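Local coordinates for protein flavodoxin (Methanosarcina acetivorans C2A, PDB 5WID) that binds flavin mononucleotide and, as flavodoxins generally do, probably serves as an electron carrier between redox partners, at residues N13-I21 / H120-C130; K82-S93 / M109-H120. One frame throughout, in Å; residues are numbered along the deposited sequence. Where two conformers were deposited one is given.

In the fold
The chain begins with strand 2-8, which leads into helix 13-27, and Asn13 to Ile21 form the first half of contact 1. The matching half arrives some hundred residues later, at 120-130, where strand 110-119 gives way to helix 124-143; contact 1 therefore closes a long loop holding most of the sheet. Nested inside that loop, contact 2 lays strand 110-119 directly beside strand 83-90, closing the short loop made by helix 96-106, a beta-alpha-beta unit of the flavodoxin fold. His120 belongs to both contacts. Thr14 OG1 also bonds Ser89 N, tying helix 13-27 to strand 83-90, an interior strand of the sheet, and FMN touches both contacts.

Contact 1: residues N13-I21 / H120-C130; sequences NTKAMAEAI and HKPTDKDLQEC. With FMN (flavin mononucleotide), chain D.
Met17 and Cys130 meet where helices 13-27 and 124-143 pack against each other within one helical layer of the flavodoxin alpha/beta/alpha sandwich, the two short segments crossing at -52°. Apolar packing comes first. Met17 CG stands anti to the carbonyl carbon (chi1 -65°), which brings it 3.7 Å from Pro122 CG, the two side chains crossing at about a right angle, while Cys130 SG lies against Met17 CB and CG. Ala20 CB touches Cys130 CB at 3.6 Å, and Leu127 CD2 reaches between Ala16 and Ala20.

Polar groups act at the ends. Asn13 splits its amide: OD1 rests 3.4 Å from Lys121 CA, and ND2 donates to FMN O4' at 2.9 Å. Beside it the FMN phosphate sits at the start of the helix, where Asn13 N binds O3P and both Thr14 N and Thr14 OG1 bind O1P. Thr123 and Asp126 form a capping box at the start of the other helix: Asp126 N donates to Thr123 OG1, and Thr123 N to Asp126 OD2.

A last kind is carbon against carbonyl: Ile21 CA makes a CA-H...O contact with Cys130 O, and Ile21 CG1 lies 3.4 Å from that same Cys130 O.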
# COMPACT_ATOMS: atom_id res chain seq x y z
N ASN A 13 -0.20 9.49 9.72
CA ASN A 13 1.14 9.36 9.14
C ASN A 13 1.14 8.41 7.94
O ASN A 13 1.66 8.74 6.87
CB ASN A 13 2.14 8.91 10.21
CG ASN A 13 2.37 9.99 11.26
OD1 ASN A 13 2.22 11.20 11.00
ND2 ASN A 13 2.74 9.56 12.47
N THR A 14 0.55 7.22 8.10
CA THR A 14 0.43 6.31 6.96
C THR A 14 -0.48 6.88 5.89
O THR A 14 -0.25 6.65 4.69
CB THR A 14 -0.07 4.94 7.45
OG1 THR A 14 0.82 4.48 8.47
CG2 THR A 14 -0.14 3.90 6.31
N LYS A 15 -1.49 7.64 6.28
CA LYS A 15 -2.33 8.31 5.29
C LYS A 15 -1.50 9.29 4.45
O LYS A 15 -1.63 9.34 3.23
CB LYS A 15 -3.49 9.04 5.97
CG LYS A 15 -4.39 9.85 5.01
CD LYS A 15 -5.58 10.48 5.77
CE LYS A 15 -6.56 11.16 4.82
NZ LYS A 15 -5.90 12.34 4.17
N ALA A 16 -0.64 10.08 5.11
CA ALA A 16 0.21 11.00 4.38
C ALA A 16 1.11 10.25 3.40
O ALA A 16 1.32 10.70 2.27
CB ALA A 16 1.05 11.82 5.36
N MET A 17 1.66 9.11 3.82
CA MET A 17 2.47 8.29 2.92
C MET A 17 1.65 7.85 1.72
O MET A 17 2.10 7.93 0.57
CB MET A 17 3.00 7.06 3.65
CG MET A 17 3.98 7.39 4.76
SD MET A 17 4.54 5.90 5.60
CE MET A 17 5.52 5.08 4.33
N ALA A 18 0.43 7.37 1.98
CA ALA A 18 -0.43 6.85 0.92
C ALA A 18 -0.74 7.91 -0.12
O ALA A 18 -0.74 7.64 -1.33
CB ALA A 18 -1.73 6.31 1.53
N GLU A 19 -1.03 9.13 0.33
CA GLU A 19 -1.36 10.19 -0.61
C GLU A 19 -0.16 10.56 -1.47
O GLU A 19 -0.33 10.87 -2.66
CB GLU A 19 -1.89 11.40 0.15
CG GLU A 19 -3.24 11.05 0.73
CD GLU A 19 -3.77 12.03 1.73
OE1 GLU A 19 -3.02 12.94 2.14
OE2 GLU A 19 -4.95 11.88 2.10
N ALA A 20 1.04 10.50 -0.90
CA ALA A 20 2.24 10.80 -1.69
C ALA A 20 2.53 9.69 -2.69
O ALA A 20 2.97 9.97 -3.82
CB ALA A 20 3.44 11.03 -0.77
N ILE A 21 2.32 8.43 -2.30
CA ILE A 21 2.44 7.33 -3.27
C ILE A 21 1.48 7.56 -4.43
O ILE A 21 1.85 7.42 -5.60
CB ILE A 21 2.17 5.97 -2.59
CG1 ILE A 21 3.28 5.63 -1.59
CG2 ILE A 21 2.07 4.86 -3.64
CD1 ILE A 21 2.88 4.45 -0.66
N HIS A 120 7.69 7.75 12.40
CA HIS A 120 6.93 8.90 12.93
C HIS A 120 6.31 9.69 11.77
O HIS A 120 5.83 9.10 10.79
CB HIS A 120 7.82 9.73 13.84
CG HIS A 120 8.54 8.93 14.88
ND1 HIS A 120 7.88 8.13 15.78
CD2 HIS A 120 9.86 8.81 15.16
CE1 HIS A 120 8.76 7.55 16.58
NE2 HIS A 120 9.97 7.95 16.22
N LYS A 121 6.28 11.02 11.87
CA LYS A 121 5.61 11.81 10.84
C LYS A 121 6.53 11.98 9.64
O LYS A 121 7.68 12.42 9.80
CB LYS A 121 5.23 13.18 11.38
CG LYS A 121 4.56 14.07 10.37
CD LYS A 121 4.29 15.45 10.99
CE LYS A 121 3.72 16.42 9.96
NZ LYS A 121 2.32 16.08 9.62
N PRO A 122 6.07 11.65 8.44
CA PRO A 122 6.91 11.82 7.25
C PRO A 122 7.32 13.27 7.06
O PRO A 122 6.47 14.17 7.06
CB PRO A 122 6.01 11.33 6.10
CG PRO A 122 5.07 10.35 6.76
CD PRO A 122 4.82 10.93 8.14
N THR A 123 8.63 13.50 6.92
CA THR A 123 9.14 14.79 6.48
C THR A 123 8.87 14.99 4.99
O THR A 123 8.45 14.07 4.28
CB THR A 123 10.64 14.88 6.71
OG1 THR A 123 11.30 13.95 5.84
CG2 THR A 123 11.00 14.56 8.17
N ASP A 124 9.18 16.18 4.49
CA ASP A 124 9.07 16.39 3.05
C ASP A 124 9.94 15.40 2.27
O ASP A 124 9.50 14.86 1.25
CB ASP A 124 9.41 17.83 2.68
CG ASP A 124 8.33 18.80 3.11
OD1 ASP A 124 8.60 20.01 3.21
OD2 ASP A 124 7.19 18.35 3.35
N LYS A 125 11.17 15.14 2.74
CA LYS A 125 12.02 14.20 2.02
C LYS A 125 11.47 12.78 2.12
O LYS A 125 11.55 12.01 1.16
CB LYS A 125 13.47 14.26 2.52
CG LYS A 125 14.48 13.51 1.62
CD LYS A 125 15.93 13.87 1.94
CE LYS A 125 16.42 13.20 3.23
NZ LYS A 125 16.56 11.70 3.10
N ASP A 126 10.90 12.41 3.28
CA ASP A 126 10.22 11.12 3.40
C ASP A 126 9.09 11.00 2.38
O ASP A 126 8.88 9.93 1.80
CB ASP A 126 9.63 10.93 4.80
CG ASP A 126 10.67 10.78 5.88
OD1 ASP A 126 11.79 10.28 5.60
OD2 ASP A 126 10.35 11.14 7.04
N LEU A 127 8.31 12.07 2.20
CA LEU A 127 7.21 12.01 1.25
C LEU A 127 7.72 11.90 -0.18
O LEU A 127 7.03 11.34 -1.04
CB LEU A 127 6.31 13.23 1.42
CG LEU A 127 5.56 13.23 2.76
CD1 LEU A 127 4.90 14.59 3.03
CD2 LEU A 127 4.53 12.10 2.82
N GLN A 128 8.92 12.41 -0.47
CA GLN A 128 9.53 12.18 -1.78
C GLN A 128 9.86 10.71 -1.98
O GLN A 128 9.72 10.18 -3.08
CB GLN A 128 10.78 13.06 -1.94
CG GLN A 128 10.48 14.54 -2.16
CD GLN A 128 9.58 14.80 -3.36
OE1 GLN A 128 9.84 14.32 -4.46
NE2 GLN A 128 8.51 15.56 -3.15
N GLU A 129 10.31 10.02 -0.91
CA GLU A 129 10.48 8.57 -1.01
C GLU A 129 9.17 7.90 -1.39
O GLU A 129 9.15 6.98 -2.22
CB GLU A 129 10.96 7.97 0.31
CG GLU A 129 12.19 8.59 0.88
CD GLU A 129 13.46 8.04 0.28
OE1 GLU A 129 13.38 7.12 -0.57
OE2 GLU A 129 14.54 8.53 0.68
N CYS A 130 8.07 8.33 -0.76
CA CYS A 130 6.76 7.78 -1.06
C CYS A 130 6.37 8.04 -2.51
O CYS A 130 5.89 7.14 -3.21
CB CYS A 130 5.72 8.39 -0.11
SG CYS A 130 5.99 7.91 1.63
N1 FMN D . 5.42 1.50 16.53
C2 FMN D . 6.21 0.39 16.34
O2 FMN D . 7.14 0.43 15.53
N3 FMN D . 5.94 -0.78 17.03
C4 FMN D . 4.90 -0.86 17.92
O4 FMN D . 4.70 -1.93 18.51
C4A FMN D . 4.11 0.28 18.13
N5 FMN D . 3.06 0.25 19.02
C5A FMN D . 2.29 1.38 19.22
C6 FMN D . 1.25 1.33 20.14
C7 FMN D . 0.46 2.45 20.35
C7M FMN D . -0.67 2.37 21.35
C8 FMN D . 0.73 3.63 19.66
C8M FMN D . -0.11 4.86 19.89
C9 FMN D . 1.78 3.69 18.75
C9A FMN D . 2.56 2.56 18.53
N10 FMN D . 3.61 2.59 17.62
C10 FMN D . 4.38 1.46 17.43
C1' FMN D . 3.94 3.84 16.88
C2' FMN D . 3.08 4.08 15.63
O2' FMN D . 3.23 3.06 14.66
C3' FMN D . 3.54 5.41 15.04
O3' FMN D . 3.16 6.45 15.92
C4' FMN D . 3.01 5.68 13.63
O4' FMN D . 3.64 6.86 13.17
C5' FMN D . 1.49 5.84 13.57
O5' FMN D . 1.14 6.00 12.20
P FMN D . -0.38 6.28 11.78
O1P FMN D . -0.47 6.01 10.29
O2P FMN D . -1.27 5.32 12.54
O3P FMN D . -0.70 7.71 12.10

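Contact 2: residues K82-S93 / M109-H120; sequences KIGAAFGSYGWS and MTVMDPVLRILH. With FMN (flavin mononucleotide), chain D.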
# COMPACT_ATOMS: atom_id res chain seq x y z
N LYS A 82 -0.88 -10.11 -9.50
CA LYS A 82 -0.93 -8.66 -9.56
C LYS A 82 0.29 -8.05 -8.88
O LYS A 82 0.95 -8.67 -8.05
CB LYS A 82 -2.20 -8.13 -8.88
CG LYS A 82 -3.47 -8.46 -9.63
CD LYS A 82 -4.63 -7.67 -9.04
CE LYS A 82 -5.91 -7.92 -9.82
NZ LYS A 82 -7.02 -7.05 -9.31
N ILE A 83 0.56 -6.80 -9.26
CA ILE A 83 1.61 -6.02 -8.64
C ILE A 83 1.16 -5.60 -7.25
O ILE A 83 0.07 -5.04 -7.08
CB ILE A 83 1.94 -4.78 -9.49
CG1 ILE A 83 2.43 -5.19 -10.88
CG2 ILE A 83 2.92 -3.87 -8.75
CD1 ILE A 83 2.14 -4.13 -11.94
N GLY A 84 1.98 -5.89 -6.24
CA GLY A 84 1.69 -5.40 -4.90
C GLY A 84 2.78 -4.48 -4.38
O GLY A 84 3.91 -4.51 -4.87
N ALA A 85 2.44 -3.67 -3.38
CA ALA A 85 3.42 -2.84 -2.68
C ALA A 85 2.97 -2.70 -1.23
O ALA A 85 1.77 -2.70 -0.95
CB ALA A 85 3.59 -1.46 -3.34
N ALA A 86 3.93 -2.55 -0.32
CA ALA A 86 3.63 -2.53 1.10
C ALA A 86 4.32 -1.34 1.75
O ALA A 86 5.48 -1.05 1.41
CB ALA A 86 4.08 -3.85 1.78
N PHE A 87 3.64 -0.67 2.68
CA PHE A 87 4.22 0.52 3.30
C PHE A 87 3.58 0.78 4.66
O PHE A 87 2.60 0.15 5.04
CB PHE A 87 4.07 1.77 2.40
CG PHE A 87 2.63 2.22 2.19
CD1 PHE A 87 1.83 1.59 1.26
CD2 PHE A 87 2.11 3.29 2.91
CE1 PHE A 87 0.50 1.99 1.04
CE2 PHE A 87 0.80 3.72 2.71
CZ PHE A 87 -0.01 3.07 1.78
N GLY A 88 4.17 1.74 5.39
CA GLY A 88 3.55 2.19 6.63
C GLY A 88 4.45 3.04 7.50
O GLY A 88 5.66 3.04 7.33
N SER A 89 3.86 3.75 8.46
CA SER A 89 4.62 4.53 9.43
C SER A 89 4.73 3.75 10.73
O SER A 89 3.87 2.92 11.05
CB SER A 89 3.94 5.89 9.68
OG SER A 89 4.60 6.66 10.66
N TYR A 90 5.79 3.99 11.49
CA TYR A 90 6.02 3.22 12.70
C TYR A 90 6.83 4.03 13.69
O TYR A 90 7.37 5.08 13.36
CB TYR A 90 6.71 1.89 12.39
CG TYR A 90 8.18 2.00 12.02
CD1 TYR A 90 8.58 2.54 10.80
CD2 TYR A 90 9.17 1.57 12.90
CE1 TYR A 90 9.93 2.64 10.46
CE2 TYR A 90 10.52 1.64 12.56
CZ TYR A 90 10.89 2.18 11.35
OH TYR A 90 12.23 2.27 11.03
N GLY A 91 6.93 3.52 14.93
CA GLY A 91 7.63 4.22 15.98
C GLY A 91 8.96 3.64 16.40
O GLY A 91 9.83 4.40 16.87
N TRP A 92 9.15 2.33 16.31
CA TRP A 92 10.47 1.79 16.65
C TRP A 92 10.73 0.39 16.08
O TRP A 92 11.86 0.11 15.66
CB TRP A 92 10.70 1.78 18.17
CG TRP A 92 9.90 0.82 18.99
CD1 TRP A 92 10.30 -0.41 19.45
CD2 TRP A 92 8.58 1.02 19.50
NE1 TRP A 92 9.30 -0.99 20.20
CE2 TRP A 92 8.23 -0.13 20.25
CE3 TRP A 92 7.65 2.06 19.40
CZ2 TRP A 92 7.00 -0.27 20.88
CZ3 TRP A 92 6.42 1.93 20.03
CH2 TRP A 92 6.11 0.77 20.76
N SER A 93 9.73 -0.48 16.08
CA SER A 93 9.94 -1.86 15.66
C SER A 93 9.54 -2.10 14.20
O SER A 93 10.25 -2.82 13.48
CB SER A 93 9.20 -2.83 16.59
OG SER A 93 7.78 -2.71 16.51
N MET A 109 0.74 -12.47 -5.03
CA MET A 109 1.12 -11.19 -5.62
C MET A 109 2.63 -11.10 -5.77
O MET A 109 3.39 -11.74 -5.03
CB MET A 109 0.63 -10.03 -4.75
CG MET A 109 -0.87 -10.01 -4.53
SD MET A 109 -1.44 -8.57 -3.61
CE MET A 109 -1.33 -7.29 -4.87
N THR A 110 3.07 -10.31 -6.75
CA THR A 110 4.48 -9.97 -6.90
C THR A 110 4.69 -8.61 -6.25
O THR A 110 4.25 -7.59 -6.79
CB THR A 110 4.90 -9.94 -8.36
OG1 THR A 110 4.66 -11.22 -8.95
CG2 THR A 110 6.39 -9.61 -8.47
N VAL A 111 5.36 -8.62 -5.10
CA VAL A 111 5.53 -7.42 -4.29
C VAL A 111 6.76 -6.68 -4.77
O VAL A 111 7.86 -7.24 -4.83
CB VAL A 111 5.65 -7.78 -2.80
CG1 VAL A 111 5.97 -6.52 -1.98
CG2 VAL A 111 4.37 -8.43 -2.32
N MET A 112 6.58 -5.42 -5.12
CA MET A 112 7.69 -4.60 -5.54
C MET A 112 8.62 -4.26 -4.38
O MET A 112 8.19 -4.11 -3.23
CB MET A 112 7.18 -3.31 -6.15
CG MET A 112 6.54 -3.51 -7.46
SD MET A 112 6.09 -1.93 -8.10
CE MET A 112 7.58 -0.99 -7.87
N ASP A 113 9.89 -4.14 -4.69
CA ASP A 113 10.78 -3.42 -3.79
C ASP A 113 10.72 -1.94 -4.13
O ASP A 113 10.56 -1.57 -5.30
CB ASP A 113 12.22 -3.91 -3.94
CG ASP A 113 12.40 -5.37 -3.57
OD1 ASP A 113 11.97 -5.78 -2.47
OD2 ASP A 113 13.01 -6.10 -4.37
N PRO A 114 10.87 -1.05 -3.14
CA PRO A 114 11.07 -1.35 -1.73
C PRO A 114 9.77 -1.48 -0.95
O PRO A 114 8.82 -0.75 -1.23
CB PRO A 114 11.85 -0.14 -1.22
CG PRO A 114 11.27 0.99 -2.02
CD PRO A 114 11.00 0.40 -3.41
N VAL A 115 9.74 -2.40 0.02
CA VAL A 115 8.79 -2.29 1.12
C VAL A 115 9.20 -1.07 1.93
O VAL A 115 10.35 -0.97 2.38
CB VAL A 115 8.81 -3.57 1.96
CG1 VAL A 115 7.97 -3.42 3.25
CG2 VAL A 115 8.34 -4.76 1.12
N LEU A 116 8.28 -0.11 2.10
CA LEU A 116 8.64 1.23 2.55
C LEU A 116 8.05 1.52 3.92
O LEU A 116 6.84 1.67 4.05
CB LEU A 116 8.17 2.28 1.53
CG LEU A 116 8.52 3.73 1.88
CD1 LEU A 116 10.03 3.92 2.07
CD2 LEU A 116 7.98 4.66 0.78
N ARG A 117 8.90 1.64 4.94
CA ARG A 117 8.43 2.08 6.25
C ARG A 117 9.17 3.36 6.64
O ARG A 117 10.33 3.57 6.28
CB ARG A 117 8.62 0.99 7.31
CG ARG A 117 10.02 0.52 7.47
CD ARG A 117 10.14 -0.59 8.52
NE ARG A 117 11.54 -0.99 8.65
CZ ARG A 117 11.94 -2.10 9.25
NH1 ARG A 117 11.05 -2.93 9.79
NH2 ARG A 117 13.24 -2.38 9.30
N ILE A 118 8.47 4.23 7.37
CA ILE A 118 8.98 5.56 7.71
C ILE A 118 8.68 5.84 9.17
O ILE A 118 7.53 5.75 9.60
CB ILE A 118 8.34 6.65 6.83
CG1 ILE A 118 8.73 6.45 5.36
CG2 ILE A 118 8.80 8.04 7.29
CD1 ILE A 118 10.15 6.84 5.07
N LEU A 119 9.70 6.25 9.92
CA LEU A 119 9.52 6.57 11.33
C LEU A 119 8.69 7.84 11.53
O LEU A 119 8.96 8.87 10.91
CB LEU A 119 10.89 6.75 12.00
CG LEU A 119 11.62 5.47 12.39
CD1 LEU A 119 13.09 5.79 12.58
CD2 LEU A 119 11.02 4.90 13.67
N HIS A 120 7.69 7.75 12.40
CA HIS A 120 6.93 8.90 12.93
C HIS A 120 6.31 9.69 11.77
O HIS A 120 5.83 9.10 10.79
CB HIS A 120 7.82 9.73 13.84
CG HIS A 120 8.54 8.93 14.88
ND1 HIS A 120 7.88 8.13 15.78
CD2 HIS A 120 9.86 8.81 15.16
CE1 HIS A 120 8.76 7.55 16.58
NE2 HIS A 120 9.97 7.95 16.22
N1 FMN D . 5.42 1.50 16.53
C2 FMN D . 6.21 0.39 16.34
O2 FMN D . 7.14 0.43 15.53
N3 FMN D . 5.94 -0.78 17.03
C4 FMN D . 4.90 -0.86 17.92
O4 FMN D . 4.70 -1.93 18.51
C4A FMN D . 4.11 0.28 18.13
N5 FMN D . 3.06 0.25 19.02
C5A FMN D . 2.29 1.38 19.22
C6 FMN D . 1.25 1.33 20.14
C7 FMN D . 0.46 2.45 20.35
C7M FMN D . -0.67 2.37 21.35
C8 FMN D . 0.73 3.63 19.66
C8M FMN D . -0.11 4.86 19.89
C9 FMN D . 1.78 3.69 18.75
C9A FMN D . 2.56 2.56 18.53
N10 FMN D . 3.61 2.59 17.62
C10 FMN D . 4.38 1.46 17.43
C1' FMN D . 3.94 3.84 16.88
C2' FMN D . 3.08 4.08 15.63
O2' FMN D . 3.23 3.06 14.66
C3' FMN D . 3.54 5.41 15.04
O3' FMN D . 3.16 6.45 15.92
C4' FMN D . 3.01 5.68 13.63
O4' FMN D . 3.64 6.86 13.17
C5' FMN D . 1.49 5.84 13.57
O5' FMN D . 1.14 6.00 12.20
P FMN D . -0.38 6.28 11.78
O1P FMN D . -0.47 6.01 10.29
O2P FMN D . -1.27 5.32 12.54
O3P FMN D . -0.70 7.71 12.10
O HOH W 1 6.50 -2.46 -1.64
O HOH W 2 11.10 -5.03 12.15
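Tyr90 lies with its ring between two side chains of the neighbouring strand: Leu119 CD2 covers one face, 3.7 Å from the ring centroid, and Arg117 CD covers the opposite one. Both are CH-pi contacts; the guanidinium itself is too distant for more than a weak cation-pi attraction, and its NH1 bonds Gly94 O, with a water linking it to Ser93 O. A chi1 of 73° sets Tyr90 CG between the backbone N and carbonyl carbon, placing the ring between the two, while FMN O2 meets its edge in plane. With an alanine here the ring is gone, and Leu119 CD2 and the Arg117 methylenes would probably lose the surface they pack on, leaving a gap between them.

Ser89 faces the other way. Its OG, anti to the backbone N, takes a hydrogen bond from FMN O4' and gives one to His120 O at 2.7 Å. Trp92 turns one indole face to the flavin, with FMN N3 above its centre and Trp92 CH2 3.3 Å from FMN C4A.

Beneath these groups, strands 83-90 and 110-119 form two parallel ladders of a beta-alpha-beta unit. The register shifts by two between them, and a water fills the break, accepting from Ala86 N and donating to Met112 O and Pro114 O. Near the far end, Ile83 CG2 packs on Met112 SD, and Met109 CE lies 3.6 Å from Gly84 CA.

Gly91, Trp92 and Ser93 all direct backbone N-H groups at FMN O2, the straightest from Trp92 N at 2.9 Å; Gly91 N also bonds FMN N1, and FMN N3 donates to Ser93 OG, which is also hydrogen-bonded to Glu95 OE1. So many donors around N1 and O2 would probably favour negative charge gathering there when the flavin is reduced.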